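Local coordinates for protein ECF RNA polymerase sigma factor SigD (Mycobacterium tuberculosis, PDB 3VFZ) that probably directs RNA polymerase to specific promoters as an ECF sigma factor, this piece being its -35 promoter-binding domain, at residues 31-36 / 70-75. Numbering follows the deposited sequence.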
loop_
_atom_site.group_PDB
_atom_site.type_symbol
_atom_site.label_atom_id
_atom_site.label_comp_id
_atom_site.label_asym_id
_atom_site.label_seq_id
_atom_site.Cartn_x
_atom_site.Cartn_y
_atom_site.Cartn_z
ATOM N N ILE A 31 1.108 -9.681 -3.587
ATOM C CA ILE A 31 -0.076 -10.329 -3.044
ATOM C C ILE A 31 -1.279 -9.364 -3.033
ATOM O O ILE A 31 -2.435 -9.793 -3.011
ATOM C CB ILE A 31 0.219 -10.823 -1.604
ATOM C CG1 ILE A 31 0.143 -12.347 -1.519
ATOM C CG2 ILE A 31 -0.662 -10.118 -0.576
ATOM C CD1 ILE A 31 1.241 -13.045 -2.298
ATOM N N LEU A 32 -0.990 -8.064 -3.057
ATOM C CA LEU A 32 -2.002 -7.008 -2.981
ATOM C C LEU A 32 -2.511 -6.611 -4.360
ATOM O O LEU A 32 -1.807 -6.787 -5.354
ATOM C CB LEU A 32 -1.388 -5.749 -2.350
ATOM C CG LEU A 32 -0.784 -5.855 -0.954
ATOM C CD1 LEU A 32 -0.117 -4.532 -0.562
ATOM C CD2 LEU A 32 -1.873 -6.253 0.034
ATOM N N PRO A 33 -3.725 -6.034 -4.417
ATOM C CA PRO A 33 -4.191 -5.381 -5.648
ATOM C C PRO A 33 -3.198 -4.296 -6.035
ATOM O O PRO A 33 -2.593 -3.670 -5.153
ATOM C CB PRO A 33 -5.516 -4.734 -5.227
ATOM C CG PRO A 33 -5.962 -5.511 -4.037
ATOM C CD PRO A 33 -4.712 -5.940 -3.327
ATOM N N ALA A 34 -3.027 -4.082 -7.336
ATOM C CA ALA A 34 -2.114 -3.076 -7.840
ATOM C C ALA A 34 -2.263 -1.732 -7.124
ATOM O O ALA A 34 -1.273 -1.090 -6.783
ATOM C CB ALA A 34 -2.317 -2.899 -9.357
ATOM N N LYS A 35 -3.503 -1.310 -6.903
ATOM C CA LYS A 35 -3.769 0.016 -6.353
ATOM C C LYS A 35 -3.228 0.155 -4.936
ATOM O O LYS A 35 -2.746 1.212 -4.543
ATOM C CB LYS A 35 -5.273 0.300 -6.370
ATOM C CG LYS A 35 -5.672 1.559 -5.625
ATOM C CD LYS A 35 -6.687 2.363 -6.415
ATOM C CE LYS A 35 -6.108 2.783 -7.755
ATOM N NZ LYS A 35 -7.078 3.551 -8.586
ATOM N N GLN A 36 -3.321 -0.925 -4.176
ATOM C CA GLN A 36 -2.835 -0.933 -2.810
ATOM C C GLN A 36 -1.304 -0.943 -2.789
ATOM O O GLN A 36 -0.695 -0.303 -1.941
ATOM C CB GLN A 36 -3.419 -2.125 -2.039
ATOM C CG GLN A 36 -4.927 -2.007 -1.782
ATOM C CD GLN A 36 -5.515 -3.240 -1.102
ATOM O OE1 GLN A 36 -4.794 -4.059 -0.542
ATOM N NE2 GLN A 36 -6.834 -3.372 -1.159
ATOM N N ARG A 70 -7.096 -1.987 4.222
ATOM C CA ARG A 70 -7.227 -3.299 3.591
ATOM C C ARG A 70 -5.852 -3.913 3.314
ATOM O O ARG A 70 -5.644 -5.115 3.498
ATOM C CB ARG A 70 -8.026 -3.195 2.295
ATOM C CG ARG A 70 -9.466 -2.735 2.533
ATOM C CD ARG A 70 -10.383 -3.090 1.391
ATOM N NE ARG A 70 -11.716 -2.505 1.562
ATOM C CZ ARG A 70 -12.547 -2.789 2.564
ATOM N NH1 ARG A 70 -12.194 -3.649 3.510
ATOM N NH2 ARG A 70 -13.737 -2.202 2.622
ATOM N N ALA A 71 -4.918 -3.081 2.867
ATOM C CA ALA A 71 -3.563 -3.557 2.577
ATOM C C ALA A 71 -2.829 -4.069 3.810
ATOM O O ALA A 71 -2.227 -5.137 3.781
ATOM C CB ALA A 71 -2.739 -2.467 1.898
ATOM N N LEU A 72 -2.836 -3.296 4.888
ATOM C CA LEU A 72 -2.090 -3.712 6.072
ATOM C C LEU A 72 -2.652 -5.011 6.643
ATOM O O LEU A 72 -1.909 -5.842 7.178
ATOM C CB LEU A 72 -2.083 -2.618 7.132
ATOM C CG LEU A 72 -1.389 -1.321 6.722
ATOM C CD1 LEU A 72 -1.017 -0.526 7.949
ATOM C CD2 LEU A 72 -0.157 -1.611 5.888
ATOM N N GLN A 73 -3.963 -5.184 6.522
ATOM C CA GLN A 73 -4.603 -6.390 7.022
ATOM C C GLN A 73 -4.175 -7.624 6.223
ATOM O O GLN A 73 -3.884 -8.671 6.810
ATOM C CB GLN A 73 -6.129 -6.248 7.027
ATOM C CG GLN A 73 -6.849 -7.445 7.627
ATOM C CD GLN A 73 -6.452 -7.684 9.073
ATOM O OE1 GLN A 73 -5.810 -8.685 9.402
ATOM N NE2 GLN A 73 -6.825 -6.756 9.944
ATOM N N ARG A 74 -4.142 -7.508 4.896
ATOM C CA ARG A 74 -3.682 -8.605 4.043
ATOM C C ARG A 74 -2.214 -8.901 4.330
ATOM O O ARG A 74 -1.816 -10.057 4.448
ATOM C CB ARG A 74 -3.849 -8.273 2.547
ATOM C CG ARG A 74 -5.274 -8.290 2.021
ATOM C CD ARG A 74 -5.302 -7.743 0.583
ATOM N NE ARG A 74 -5.946 -8.638 -0.381
ATOM C CZ ARG A 74 -5.456 -9.814 -0.772
ATOM N NH1 ARG A 74 -4.316 -10.272 -0.269
ATOM N NH2 ARG A 74 -6.119 -10.546 -1.660
ATOM N N LEU A 75 -1.408 -7.852 4.453
ATOM C CA LEU A 75 0.001 -8.037 4.765
ATOM C C LEU A 75 0.169 -8.696 6.121
ATOM O O LEU A 75 0.958 -9.627 6.265
ATOM C CB LEU A 75 0.744 -6.704 4.754
ATOM C CG LEU A 75 0.770 -6.068 3.359
ATOM C CD1 LEU A 75 1.383 -4.698 3.447
ATOM C CD2 LEU A 75 1.564 -6.961 2.415
#
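L32 and Q36 meet A71 and R74 in a van der Waals contact, without hydrogen bonds between the two segments, where the linker entering helix 34-46 and that helix's first turn lie against helix 61-80. L32 supplies its apolar part by forking: CD1 of L32 lies 4.1 Å from CB of A71 and 4.2 Å from CD2 of L75. The other methyl, CD2 of L32, touches CD of R74 at 3.8 Å. Together chi1 (-58°) and chi2 (175°) of L32 turn this branched end to the helix. L40 of helix 34-46 also touches L32, A71 and L75, extending this apolar patch. The four helices of this sigma-70 region 4 domain include a helix-turn-helix motif, probably spanning residues 50-69; the contact joins helix 34-46, which precedes the motif, to the C-terminal half of helix 61-80. Q36 lays its amide alongside the backbone of A71, with OE1 of Q36 3.4 Å from CA of A71 and NE2 of Q36 3.7 Å from CB of R70. On the solvent-exposed side, R74 bends at chi3 (126°) and brings its guanidinium beside the 31-33 linker. The carbonyl O of I31 sits over one face of that group, 3.4 Å from NH1 of R74, at an angle too poor for a hydrogen bond.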